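Long-range contacts in esterase LipW (Mycobacterium marinum, PDB 3QH4), which is an alpha/beta-hydrolase-fold esterase that probably cleaves carboxylic ester bonds with strict substrate selectivity: residues Gln8-Asp13 with Glu207-Pro212; Glu39-Arg44 with Phe96-Leu101; Ala56-Ala61 with Gln107-Ala112; Thr83-Val88 with Arg116-Ser121; Pro201-Ser206 with Phe260-Leu265. All blocks are in the same frame, centred on the assembly; numbering follows the deposited sequence.

Contact 1: residues Gln8-Asp13 with Glu207-Pro212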
# COMPACT_ATOMS: atom_id res chain seq x y z
N GLN A 8 17.43 16.61 9.47
CA GLN A 8 17.81 17.16 8.17
C GLN A 8 18.00 16.02 7.17
O GLN A 8 18.75 15.10 7.44
CB GLN A 8 19.12 17.92 8.31
CG GLN A 8 19.45 18.79 7.12
CD GLN A 8 18.52 20.00 7.02
OE1 GLN A 8 18.05 20.54 8.04
NE2 GLN A 8 18.26 20.42 5.79
N PRO A 9 17.30 16.06 6.02
CA PRO A 9 17.36 14.91 5.10
C PRO A 9 18.57 14.84 4.20
O PRO A 9 19.15 15.89 3.81
CB PRO A 9 16.12 15.09 4.21
CG PRO A 9 15.84 16.58 4.23
CD PRO A 9 16.31 17.07 5.61
N GLU A 10 18.93 13.61 3.84
CA GLU A 10 20.03 13.36 2.88
C GLU A 10 19.48 13.12 1.50
O GLU A 10 18.31 12.74 1.33
CB GLU A 10 20.91 12.17 3.31
CG GLU A 10 21.61 12.39 4.67
CD GLU A 10 22.41 11.18 5.14
OE1 GLU A 10 22.60 10.22 4.32
OE2 GLU A 10 22.83 11.21 6.32
N ALA A 11 20.36 13.33 0.52
CA ALA A 11 20.13 13.00 -0.90
C ALA A 11 19.08 13.89 -1.56
O ALA A 11 18.51 13.53 -2.59
CB ALA A 11 19.73 11.50 -1.08
N VAL A 12 18.84 15.07 -0.99
CA VAL A 12 17.80 15.94 -1.56
C VAL A 12 18.16 16.42 -2.97
O VAL A 12 17.26 16.70 -3.78
CB VAL A 12 17.41 17.10 -0.62
CG1 VAL A 12 16.95 16.54 0.71
CG2 VAL A 12 18.54 18.08 -0.46
N ASP A 13 19.45 16.49 -3.27
CA ASP A 13 19.92 16.90 -4.60
C ASP A 13 19.49 15.90 -5.67
O ASP A 13 19.49 16.24 -6.87
CB ASP A 13 21.45 17.11 -4.62
CG ASP A 13 22.25 15.83 -4.30
OD1 ASP A 13 21.93 15.12 -3.32
OD2 ASP A 13 23.24 15.56 -5.04
N GLU A 207 22.12 2.99 1.86
CA GLU A 207 22.39 4.20 1.10
C GLU A 207 21.41 5.30 1.49
O GLU A 207 21.79 6.48 1.68
CB GLU A 207 22.25 3.93 -0.39
CG GLU A 207 22.52 5.18 -1.22
CD GLU A 207 22.50 4.94 -2.71
OE1 GLU A 207 22.01 3.88 -3.17
OE2 GLU A 207 22.91 5.88 -3.44
N PHE A 208 20.13 4.93 1.58
CA PHE A 208 19.09 5.87 1.91
C PHE A 208 18.68 5.75 3.38
O PHE A 208 17.50 5.75 3.72
CB PHE A 208 17.91 5.69 0.95
CG PHE A 208 18.29 5.86 -0.49
CD1 PHE A 208 19.04 6.96 -0.90
CD2 PHE A 208 17.93 4.90 -1.43
CE1 PHE A 208 19.41 7.11 -2.26
CE2 PHE A 208 18.27 5.03 -2.77
CZ PHE A 208 19.03 6.14 -3.19
N ARG A 209 19.70 5.70 4.25
CA ARG A 209 19.49 5.63 5.68
C ARG A 209 18.79 6.88 6.16
O ARG A 209 18.23 6.87 7.25
CB ARG A 209 20.84 5.48 6.44
CG ARG A 209 21.85 6.63 6.17
CD ARG A 209 23.24 6.35 6.78
NE ARG A 209 23.98 5.35 5.99
CZ ARG A 209 25.26 5.00 6.18
NH1 ARG A 209 25.98 5.53 7.18
NH2 ARG A 209 25.82 4.12 5.37
N ALA A 210 18.81 7.96 5.36
CA ALA A 210 18.36 9.28 5.93
C ALA A 210 17.71 10.21 4.93
O ALA A 210 17.70 11.44 5.09
CB ALA A 210 19.54 9.96 6.65
N THR A 211 17.14 9.61 3.91
CA THR A 211 16.32 10.35 2.96
C THR A 211 15.10 10.99 3.64
O THR A 211 14.62 10.51 4.69
CB THR A 211 15.84 9.39 1.84
OG1 THR A 211 15.43 8.13 2.41
CG2 THR A 211 16.97 9.15 0.85
N PRO A 212 14.54 12.04 3.01
CA PRO A 212 13.29 12.59 3.54
C PRO A 212 12.11 11.61 3.40
O PRO A 212 12.19 10.67 2.62
CB PRO A 212 13.05 13.82 2.66
CG PRO A 212 13.70 13.46 1.33
CD PRO A 212 14.87 12.55 1.67
O HOH W 1 20.65 8.58 3.18
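The Glu10 carboxylate lies flat over the methyl of Ala210: Ala210 CB sits almost directly above Glu10 CD, 3.5 Å away, and covers one face of the group. A water approaches Glu10 OE1 from that same side at 2.8 Å, well out of the carboxylate plane. It donates to both OE1 and Glu207 O and accepts from Ala210 N, so three groups fix it in place. Glu10 CG is anti to the carbonyl carbon (chi1 -61°), and the chain runs on extended from there, laying its length across Ala210. The side chains of Glu10 and Arg209 cross obliquely without pairing: Glu10 OE1 and Arg209 NE are 5.3 Å apart, and NE is bonded to Ser206 O instead. The second flat group, the Phe208 ring, carries Glu207 CG over one face, offset toward the rim.

One backbone hydrogen bond joins the segments, from Glu10 N to Ala210 O at 2.8 Å. It is nearly straight at the proton (173°), but the donor stands above the carbonyl plane. In return, Thr211 CA offers a CA-H...O contact to Glu10 O at 3.5 Å. The two prolines close the other end, Pro9 CB resting 3.7 Å from Pro212 CB, while Thr211 OG1 is engaged by Phe214 O.

The contact thus fastens the N-terminal loop to the connection between helices 203-207 and 216-227. An N-terminal region folded against this part of the chain is consistent with the cap of hormone-sensitive-lipase-like alpha/beta hydrolases.

Contact 2: residues Glu39-Arg44 with Phe96-Leu101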
# COMPACT_ATOMS: atom_id res chain seq x y z
N GLU A 39 -1.71 11.92 15.30
CA GLU A 39 -2.62 13.03 15.58
C GLU A 39 -2.60 14.08 14.48
O GLU A 39 -3.65 14.50 13.99
CB GLU A 39 -2.28 13.65 16.93
CG GLU A 39 -2.52 12.70 18.12
CD GLU A 39 -3.95 12.12 18.16
OE1 GLU A 39 -4.91 12.93 18.11
OE2 GLU A 39 -4.10 10.87 18.21
N SER A 40 -1.40 14.50 14.08
CA SER A 40 -1.27 15.58 13.10
C SER A 40 -1.66 15.10 11.68
O SER A 40 -2.40 15.79 10.94
CB SER A 40 0.14 16.17 13.15
OG SER A 40 1.12 15.15 13.00
N MET A 41 -1.18 13.92 11.31
CA MET A 41 -1.44 13.34 9.99
C MET A 41 -2.94 13.07 9.82
O MET A 41 -3.53 13.39 8.77
CB MET A 41 -0.63 12.05 9.83
CG MET A 41 -0.85 11.30 8.53
SD MET A 41 0.16 9.79 8.65
CE MET A 41 -0.85 8.77 7.66
N ASN A 42 -3.56 12.49 10.84
CA ASN A 42 -4.98 12.17 10.73
C ASN A 42 -5.85 13.44 10.62
O ASN A 42 -6.83 13.47 9.88
CB ASN A 42 -5.45 11.24 11.85
CG ASN A 42 -4.80 9.85 11.79
OD1 ASN A 42 -4.21 9.43 10.78
ND2 ASN A 42 -4.91 9.12 12.90
N GLN A 43 -5.48 14.49 11.36
CA GLN A 43 -6.23 15.75 11.29
C GLN A 43 -6.13 16.36 9.88
O GLN A 43 -7.14 16.76 9.28
CB GLN A 43 -5.73 16.75 12.36
CG GLN A 43 -6.37 18.14 12.24
CD GLN A 43 -5.96 19.11 13.35
OE1 GLN A 43 -4.95 18.91 14.03
NE2 GLN A 43 -6.75 20.17 13.53
N ARG A 44 -4.91 16.40 9.35
CA ARG A 44 -4.69 16.98 8.03
C ARG A 44 -5.45 16.17 6.95
O ARG A 44 -6.12 16.75 6.08
CB ARG A 44 -3.19 17.04 7.72
CG ARG A 44 -2.83 17.51 6.30
CD ARG A 44 -1.31 17.53 6.06
NE ARG A 44 -0.65 16.30 6.51
CZ ARG A 44 -0.52 15.18 5.79
NH1 ARG A 44 -1.01 15.11 4.56
NH2 ARG A 44 0.12 14.14 6.32
N PHE A 96 2.98 0.20 8.94
CA PHE A 96 2.22 -0.68 9.87
C PHE A 96 1.75 0.00 11.15
O PHE A 96 0.99 -0.62 11.90
CB PHE A 96 2.98 -1.98 10.28
CG PHE A 96 3.56 -2.72 9.14
CD1 PHE A 96 2.75 -3.50 8.33
CD2 PHE A 96 4.92 -2.61 8.86
CE1 PHE A 96 3.29 -4.19 7.22
CE2 PHE A 96 5.48 -3.31 7.78
CZ PHE A 96 4.66 -4.08 6.95
N ALA A 97 2.21 1.23 11.38
CA ALA A 97 1.96 1.95 12.64
C ALA A 97 1.09 3.21 12.52
O ALA A 97 0.60 3.74 13.54
CB ALA A 97 3.28 2.33 13.28
N LEU A 98 0.95 3.74 11.30
CA LEU A 98 0.22 5.01 11.10
C LEU A 98 -0.95 4.83 10.16
O LEU A 98 -0.98 3.88 9.36
CB LEU A 98 1.14 6.07 10.48
CG LEU A 98 2.46 6.37 11.16
CD1 LEU A 98 3.33 7.29 10.32
CD2 LEU A 98 2.09 6.99 12.50
N GLY A 99 -1.90 5.76 10.23
CA GLY A 99 -2.90 5.90 9.18
C GLY A 99 -4.27 5.34 9.49
O GLY A 99 -4.51 4.75 10.55
N ASN A 100 -5.18 5.56 8.55
CA ASN A 100 -6.59 5.18 8.66
C ASN A 100 -7.19 5.32 7.24
O ASN A 100 -6.44 5.36 6.26
CB ASN A 100 -7.30 6.08 9.70
CG ASN A 100 -7.28 7.59 9.31
OD1 ASN A 100 -6.97 7.95 8.17
ND2 ASN A 100 -7.62 8.45 10.27
N LEU A 101 -8.52 5.41 7.12
CA LEU A 101 -9.17 5.48 5.81
C LEU A 101 -8.89 6.76 5.01
O LEU A 101 -9.11 6.80 3.80
CB LEU A 101 -10.68 5.25 5.96
CG LEU A 101 -11.03 3.87 6.54
CD1 LEU A 101 -12.56 3.78 6.80
CD2 LEU A 101 -10.52 2.72 5.62
O HOH W 2 -8.24 11.16 9.59
O HOH W 3 -4.77 9.61 8.04
O HOH W 4 -3.82 6.39 12.97
O HOH W 5 -1.66 8.36 11.24
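Asn42 and Asn100 lay their amides face to face, antiparallel in direction and with planes 20° apart, Asn100 ND2 lying over Asn42 CG at 3.5 Å. No direct hydrogen bond crosses between the segments; waters carry the polar link instead. Asn42 OD1 accepts from two of them: one also donates to Asn100 OD1, the other accepts from Gly99 N at 2.8 Å. A third joins Asn42 ND2 to Gly99 O, and a fourth joins Asn42 O to Asn100 ND2. Here helix 31-56 meets the loop between strand 85-91 and helix 105-115 through solvent; the earlier, glycine-rich part of that loop probably forms the oxyanion hole, as in relatives of this family. A turn earlier on the helix, Arg38 NE bonds Ala97 O directly. Met41 supplies the apolar half. With CG anti to the backbone N (chi1 177°) and the chain extended beyond it, the thioether reaches the loop, where Met41 CE comes to 3.8 Å from Gly99 CA and SD to 4.3 Å from Leu98 CB. Gly99 has positive phi (103°) and presents its bare CA to that methyl. Asn100 OD1 also accepts from Asp102 N, while Asn100 N is bonded to Thr103 OG1.

Contact 3: residues Ala56-Ala61 with Gln107-Ala112; sequences AGVAVA and QCLELA
Leu109 CD2 is the point where three residues of 56-61 converge: Val58 CB lies 3.9 Å from it, Val60 CG2 4.0 Å and Ala56 CB 4.1 Å. Every one of these meetings is apolar, and no hydrogen bond crosses between the segments. Leu109 CG is anti to the carbonyl carbon (chi1 -69°), and from it CD2 projects off the helix toward the two valines. The side chains of Val60 and Leu109 cross at about a right angle. Val58 touches the helix with more than one branch: CG1, anti to the backbone N (chi1 170°), reaches Ala112 CB at 3.9 Å, one turn further along, while CG2 lies 3.9 Å from Leu109 O. Helix 105-115 is the connection of the beta-alpha-beta unit formed with strands 85-91 and 118-122 of the alpha/beta-hydrolase sheet, and here its flank meets the start of 59-66, one of the two edge strands. Between helix 31-56 and that strand, Gly57 takes positive phi (69°), where the chain turns. Farther out, Tyr78 of strand 72-79 touches both Val60 and Leu109, and Ala112 rests also on Val119. Backbone bonds from Ala59 to Arg79 and from Ala61 to Ile77 hold the strand in the sheet, while on the helix Glu110 forms salt bridges with Arg106, Arg113 and Arg114.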
# COMPACT_ATOMS: atom_id res chain seq x y z
N ALA A 56 -13.56 14.25 -7.27
CA ALA A 56 -13.36 13.04 -8.06
C ALA A 56 -14.63 12.52 -8.74
O ALA A 56 -14.54 11.90 -9.80
CB ALA A 56 -12.71 11.92 -7.23
N GLY A 57 -15.78 12.77 -8.12
CA GLY A 57 -17.04 12.22 -8.63
C GLY A 57 -17.13 10.71 -8.49
O GLY A 57 -17.88 10.05 -9.22
N VAL A 58 -16.38 10.14 -7.55
CA VAL A 58 -16.44 8.70 -7.27
C VAL A 58 -17.29 8.52 -6.01
O VAL A 58 -17.04 9.19 -5.00
CB VAL A 58 -15.03 8.14 -7.00
CG1 VAL A 58 -15.09 6.68 -6.46
CG2 VAL A 58 -14.12 8.24 -8.28
N ALA A 59 -18.31 7.66 -6.06
CA ALA A 59 -19.16 7.46 -4.87
C ALA A 59 -18.34 6.81 -3.76
O ALA A 59 -17.55 5.89 -4.01
CB ALA A 59 -20.37 6.63 -5.20
N VAL A 60 -18.49 7.33 -2.55
CA VAL A 60 -17.73 6.86 -1.38
C VAL A 60 -18.70 6.57 -0.25
O VAL A 60 -19.58 7.41 0.05
CB VAL A 60 -16.73 7.93 -0.89
CG1 VAL A 60 -16.08 7.50 0.45
CG2 VAL A 60 -15.66 8.23 -1.97
N ALA A 61 -18.52 5.43 0.42
CA ALA A 61 -19.33 5.09 1.60
C ALA A 61 -18.47 4.39 2.64
O ALA A 61 -17.75 3.47 2.29
CB ALA A 61 -20.51 4.20 1.20
N GLN A 107 -5.19 8.12 -3.42
CA GLN A 107 -4.81 6.95 -4.20
C GLN A 107 -6.02 6.09 -4.55
O GLN A 107 -6.13 5.61 -5.69
CB GLN A 107 -3.75 6.15 -3.41
CG GLN A 107 -3.42 4.70 -3.92
CD GLN A 107 -2.59 4.68 -5.22
OE1 GLN A 107 -1.37 4.48 -5.19
NE2 GLN A 107 -3.26 4.86 -6.36
N CYS A 108 -6.93 5.90 -3.58
CA CYS A 108 -8.11 5.05 -3.79
C CYS A 108 -9.02 5.69 -4.83
O CYS A 108 -9.55 4.97 -5.69
CB CYS A 108 -8.86 4.80 -2.46
SG CYS A 108 -7.94 3.68 -1.37
N LEU A 109 -9.21 7.01 -4.74
CA LEU A 109 -10.07 7.70 -5.69
C LEU A 109 -9.52 7.55 -7.10
O LEU A 109 -10.27 7.38 -8.08
CB LEU A 109 -10.20 9.20 -5.35
CG LEU A 109 -10.99 9.47 -4.05
CD1 LEU A 109 -10.69 10.91 -3.64
CD2 LEU A 109 -12.51 9.22 -4.21
N GLU A 110 -8.19 7.66 -7.20
CA GLU A 110 -7.53 7.57 -8.51
C GLU A 110 -7.67 6.18 -9.09
O GLU A 110 -7.99 6.04 -10.28
CB GLU A 110 -6.07 8.03 -8.45
CG GLU A 110 -5.89 9.51 -8.02
CD GLU A 110 -6.41 10.53 -9.02
OE1 GLU A 110 -6.57 10.21 -10.22
OE2 GLU A 110 -6.66 11.67 -8.59
N LEU A 111 -7.46 5.15 -8.26
CA LEU A 111 -7.63 3.77 -8.74
C LEU A 111 -9.06 3.51 -9.22
O LEU A 111 -9.26 3.00 -10.32
CB LEU A 111 -7.28 2.76 -7.65
CG LEU A 111 -5.81 2.67 -7.23
CD1 LEU A 111 -5.64 1.64 -6.11
CD2 LEU A 111 -4.91 2.32 -8.42
N ALA A 112 -10.05 3.87 -8.40
CA ALA A 112 -11.45 3.59 -8.74
C ALA A 112 -11.81 4.22 -10.07
O ALA A 112 -12.38 3.57 -10.95
CB ALA A 112 -12.38 4.11 -7.63

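Contact 4: residues Thr83-Val88 with Arg116-Ser121; sequences TPAPVV and RCAVVS
Val87 pairs with Ala118 and Val88 with Val119 in two parallel bridges, with CA atoms 4.6 Å apart in both pairs and short strand axes inclined at 29°, secured by three backbone hydrogen bonds: Ala118 N to Pro86 O (2.9 Å), Val88 N to Ala118 O (2.8 Å) and Val120 N to Val88 O (2.8 Å).

Side chains sort onto the two faces of the sheet. On the face of Val87 and Ala118, Val87 CG2 is anti to the backbone N, as its chi1 of 57° puts CG1 in the position between N and the carbonyl carbon. That CG2 meets Val120 CG2 at 4.0 Å, the two side chains crossing at a slant, and approaches Ala118 CB as well. On the face of Val88 and Val119, Val88 CG2 touches Cys117 SG at 3.9 Å, and Val88 CB faces Val119 CG2. Near the start of the pairing, the ring of Pro86 leans on Cys117, CG to CB 4.0 Å. Of the three backbone bonds, the outer two lie nearly along the C=O axis, whereas Val88 N is tilted from the carbonyl plane of Ala118, whose oxygen also receives a CA-H...O contact from Val87 CA.

These strands are the two arms of a beta-alpha-beta crossover whose helix, 105-115, packs on Val119 through Cys108, Leu111 and Ala112. Helix 298-315 covers Val88 with Leu311 and Phe315. Strand 72-79 brings Val75 and Ile77 against Val120, while Val87 bonds onward to Ala161 of strand 160-165.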
# COMPACT_ATOMS: atom_id res chain seq x y z
N THR A 83 -22.72 -1.74 -11.24
CA THR A 83 -22.83 -3.09 -10.71
C THR A 83 -22.99 -4.08 -11.87
O THR A 83 -23.63 -3.75 -12.89
CB THR A 83 -24.02 -3.23 -9.72
OG1 THR A 83 -25.22 -2.79 -10.38
CG2 THR A 83 -23.82 -2.36 -8.49
N PRO A 84 -22.38 -5.28 -11.77
CA PRO A 84 -21.41 -5.70 -10.76
C PRO A 84 -20.02 -5.24 -11.17
O PRO A 84 -19.58 -5.51 -12.30
CB PRO A 84 -21.51 -7.24 -10.79
CG PRO A 84 -22.56 -7.58 -11.80
CD PRO A 84 -22.68 -6.38 -12.70
N ALA A 85 -19.36 -4.52 -10.28
CA ALA A 85 -18.11 -3.86 -10.58
C ALA A 85 -16.93 -4.77 -10.20
O ALA A 85 -16.98 -5.45 -9.15
CB ALA A 85 -18.05 -2.56 -9.79
N PRO A 86 -15.87 -4.79 -11.03
CA PRO A 86 -14.63 -5.44 -10.58
C PRO A 86 -14.16 -4.70 -9.33
O PRO A 86 -14.48 -3.53 -9.16
CB PRO A 86 -13.67 -5.22 -11.74
CG PRO A 86 -14.20 -4.06 -12.50
CD PRO A 86 -15.68 -4.06 -12.30
N VAL A 87 -13.42 -5.37 -8.45
CA VAL A 87 -13.20 -4.77 -7.12
C VAL A 87 -11.77 -5.00 -6.67
O VAL A 87 -11.20 -6.08 -6.90
CB VAL A 87 -14.23 -5.33 -6.08
CG1 VAL A 87 -14.16 -6.86 -5.96
CG2 VAL A 87 -14.02 -4.67 -4.68
N VAL A 88 -11.20 -3.98 -6.03
CA VAL A 88 -9.84 -4.05 -5.50
C VAL A 88 -9.92 -3.96 -3.98
O VAL A 88 -10.57 -3.04 -3.47
CB VAL A 88 -8.98 -2.82 -6.00
CG1 VAL A 88 -7.55 -2.87 -5.39
CG2 VAL A 88 -8.92 -2.78 -7.52
N ARG A 116 -11.87 2.13 -13.55
CA ARG A 116 -13.32 1.86 -13.64
C ARG A 116 -13.70 0.66 -12.78
O ARG A 116 -14.12 -0.36 -13.28
CB ARG A 116 -13.77 1.67 -15.11
CG ARG A 116 -13.41 2.88 -15.98
CD ARG A 116 -13.88 2.76 -17.46
NE ARG A 116 -13.24 1.65 -18.18
CZ ARG A 116 -11.95 1.53 -18.49
NH1 ARG A 116 -11.04 2.47 -18.16
NH2 ARG A 116 -11.54 0.45 -19.15
N CYS A 117 -13.59 0.83 -11.47
CA CYS A 117 -13.80 -0.28 -10.56
C CYS A 117 -14.26 0.23 -9.20
O CYS A 117 -14.39 1.45 -8.97
CB CYS A 117 -12.51 -1.12 -10.39
SG CYS A 117 -11.15 -0.21 -9.50
N ALA A 118 -14.50 -0.72 -8.31
CA ALA A 118 -14.72 -0.44 -6.90
C ALA A 118 -13.42 -0.72 -6.14
O ALA A 118 -12.61 -1.58 -6.54
CB ALA A 118 -15.85 -1.34 -6.35
N VAL A 119 -13.23 0.03 -5.07
CA VAL A 119 -12.08 -0.20 -4.19
C VAL A 119 -12.64 -0.31 -2.76
O VAL A 119 -13.47 0.51 -2.34
CB VAL A 119 -11.08 0.97 -4.27
CG1 VAL A 119 -9.90 0.79 -3.28
CG2 VAL A 119 -10.52 1.13 -5.72
N VAL A 120 -12.18 -1.31 -2.03
CA VAL A 120 -12.54 -1.42 -0.60
C VAL A 120 -11.25 -1.25 0.17
O VAL A 120 -10.36 -2.12 0.11
CB VAL A 120 -13.24 -2.76 -0.28
CG1 VAL A 120 -13.60 -2.90 1.20
CG2 VAL A 120 -14.52 -2.90 -1.14
N SER A 121 -11.16 -0.13 0.90
CA SER A 121 -9.94 0.21 1.64
C SER A 121 -10.10 -0.26 3.09
O SER A 121 -11.14 0.02 3.74
CB SER A 121 -9.71 1.73 1.57
OG SER A 121 -8.60 2.10 2.36

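Contact 5: residues Pro201-Ser206 with Phe260-Leu265; sequences PTASRS and FRDEVL
Ser204 OG stands between its backbone N and carbonyl carbon (chi1 61°), before the N-H of Asp262, and Asp262 CG is anti to its carbonyl carbon (chi1 -71°), which brings the carboxyl carbon alongside Ser204. This reciprocal pair joins the starts of helices 203-207 and 261-273 in the alpha/beta-hydrolase fold, next to the probable Ser-His-Asp triad, whose His288 packs edge-to-face with Phe260. Asp262 N donates to Ser204 OG at 3.0 Å, and the hydroxyl is also bonded to Pro259 O. Asp262 OD2 accepts from Ser204 N at 2.9 Å in a bent bond (135°), from above the carboxylate plane. The other oxygen, Asp262 OD1, is held by Arg261 NE in a salt bridge of 2.9 Å, in the guanidinium plane, while Ser204 CB lies over one face of that guanidinium. Thr202 is the N-cap of helix 203-207, its OG1 accepting from Arg205 N, and its CB rests 3.8 Å from Asp262 CB. Arg205 and Glu263 face one another through water; Glu263 OE1 is also taken by the backbone N of Leu197 and Asp198. A further water bridges the helix starts, accepting from Ala203 N at 3.0 Å and donating to Asp262 OD2 at 2.9 Å.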
# COMPACT_ATOMS: atom_id res chain seq x y z
N PRO A 201 18.42 -6.25 5.44
CA PRO A 201 18.93 -4.98 4.86
C PRO A 201 19.42 -5.13 3.42
O PRO A 201 19.90 -6.17 3.03
CB PRO A 201 20.11 -4.62 5.78
CG PRO A 201 19.90 -5.45 7.05
CD PRO A 201 19.20 -6.70 6.61
N THR A 202 19.24 -4.10 2.62
CA THR A 202 19.71 -4.09 1.26
C THR A 202 20.64 -2.92 1.13
O THR A 202 20.77 -2.10 2.08
CB THR A 202 18.57 -3.86 0.29
OG1 THR A 202 17.95 -2.60 0.64
CG2 THR A 202 17.54 -4.98 0.44
N ALA A 203 21.30 -2.85 -0.03
CA ALA A 203 22.24 -1.74 -0.27
C ALA A 203 21.48 -0.41 -0.25
O ALA A 203 21.99 0.58 0.30
CB ALA A 203 22.90 -1.92 -1.60
N SER A 204 20.31 -0.36 -0.87
CA SER A 204 19.54 0.89 -0.87
C SER A 204 19.02 1.30 0.52
O SER A 204 18.89 2.48 0.79
CB SER A 204 18.39 0.90 -1.86
OG SER A 204 17.44 -0.13 -1.56
N ARG A 205 18.72 0.33 1.39
CA ARG A 205 18.34 0.71 2.76
C ARG A 205 19.45 1.47 3.48
O ARG A 205 19.17 2.46 4.18
CB ARG A 205 17.88 -0.49 3.62
CG ARG A 205 17.40 0.05 4.96
CD ARG A 205 17.23 -0.96 6.06
NE ARG A 205 16.24 -1.98 5.72
CZ ARG A 205 15.83 -2.90 6.60
NH1 ARG A 205 14.93 -3.79 6.23
NH2 ARG A 205 16.31 -2.89 7.86
N SER A 206 20.69 1.02 3.31
CA SER A 206 21.85 1.70 3.90
C SER A 206 22.16 3.01 3.19
O SER A 206 22.43 4.04 3.81
CB SER A 206 23.06 0.74 3.90
OG SER A 206 22.71 -0.50 4.56
N PHE A 260 13.40 1.30 -0.01
CA PHE A 260 12.79 0.03 -0.42
C PHE A 260 13.06 -0.32 -1.88
O PHE A 260 12.65 -1.36 -2.35
CB PHE A 260 11.29 0.05 -0.14
CG PHE A 260 11.00 0.34 1.31
CD1 PHE A 260 11.39 -0.56 2.30
CD2 PHE A 260 10.38 1.52 1.66
CE1 PHE A 260 11.15 -0.23 3.68
CE2 PHE A 260 10.15 1.83 3.00
CZ PHE A 260 10.52 0.96 3.99
N ARG A 261 13.82 0.53 -2.58
CA ARG A 261 14.01 0.30 -4.01
C ARG A 261 14.63 -1.06 -4.30
O ARG A 261 14.19 -1.77 -5.20
CB ARG A 261 14.91 1.40 -4.59
CG ARG A 261 15.28 1.13 -6.07
CD ARG A 261 16.45 2.01 -6.44
NE ARG A 261 17.73 1.58 -5.88
CZ ARG A 261 18.75 2.41 -5.69
NH1 ARG A 261 18.59 3.71 -5.92
NH2 ARG A 261 19.91 1.96 -5.24
N ASP A 262 15.71 -1.42 -3.60
CA ASP A 262 16.37 -2.69 -3.98
C ASP A 262 15.53 -3.93 -3.69
O ASP A 262 15.54 -4.90 -4.46
CB ASP A 262 17.74 -2.82 -3.28
CG ASP A 262 18.77 -1.85 -3.86
OD1 ASP A 262 18.46 -1.06 -4.79
OD2 ASP A 262 19.91 -1.86 -3.35
N GLU A 263 14.79 -3.91 -2.58
CA GLU A 263 13.95 -5.11 -2.33
C GLU A 263 12.83 -5.20 -3.37
O GLU A 263 12.41 -6.28 -3.75
CB GLU A 263 13.46 -5.15 -0.88
CG GLU A 263 12.46 -4.08 -0.49
CD GLU A 263 12.54 -3.77 0.99
OE1 GLU A 263 11.53 -4.02 1.68
OE2 GLU A 263 13.62 -3.34 1.45
N VAL A 264 12.40 -4.04 -3.88
CA VAL A 264 11.42 -4.01 -4.96
C VAL A 264 12.00 -4.66 -6.21
O VAL A 264 11.38 -5.52 -6.82
CB VAL A 264 10.95 -2.57 -5.27
CG1 VAL A 264 10.26 -2.51 -6.65
CG2 VAL A 264 10.00 -2.12 -4.21
N LEU A 265 13.19 -4.23 -6.59
CA LEU A 265 13.85 -4.81 -7.75
C LEU A 265 14.11 -6.32 -7.58
O LEU A 265 13.90 -7.08 -8.53
CB LEU A 265 15.16 -4.06 -8.03
CG LEU A 265 15.01 -2.62 -8.51
CD1 LEU A 265 16.38 -1.92 -8.54
CD2 LEU A 265 14.35 -2.61 -9.93
O HOH W 6 15.41 -2.32 -0.25
O HOH W 7 20.94 -4.42 -2.52
O HOH W 8 12.10 -3.31 4.33
O HOH W 9 15.44 -3.93 3.53
O HOH W 10 14.53 -1.21 3.61

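Overall arrangement
The contacts form two groups. Contacts 3 and 4 have centres 10 Å apart; contact 3 uses helix 105-115 itself and contact 4 the two strands it connects, and they join where Ala112 O lies 3.0 Å from Cys117 N, a probable hydrogen bond. Contacts 1 and 5 lie 14 Å apart between centres and meet through Phe208 CE2 against Arg261 NH1 at 3.4 Å, beside a long, weak ion pair of Glu207 with Arg261. Contact 2 lies between the groups: Leu101 CD2 reaches Ser121 O of contact 4 at 3.3 Å, and its nearest atoms are about 8 Å from contact 5. Contact 5 touches the probable triad of Ser166, Asp258 and His288 through Phe260; Thr211 of contact 1 lies close by without touching.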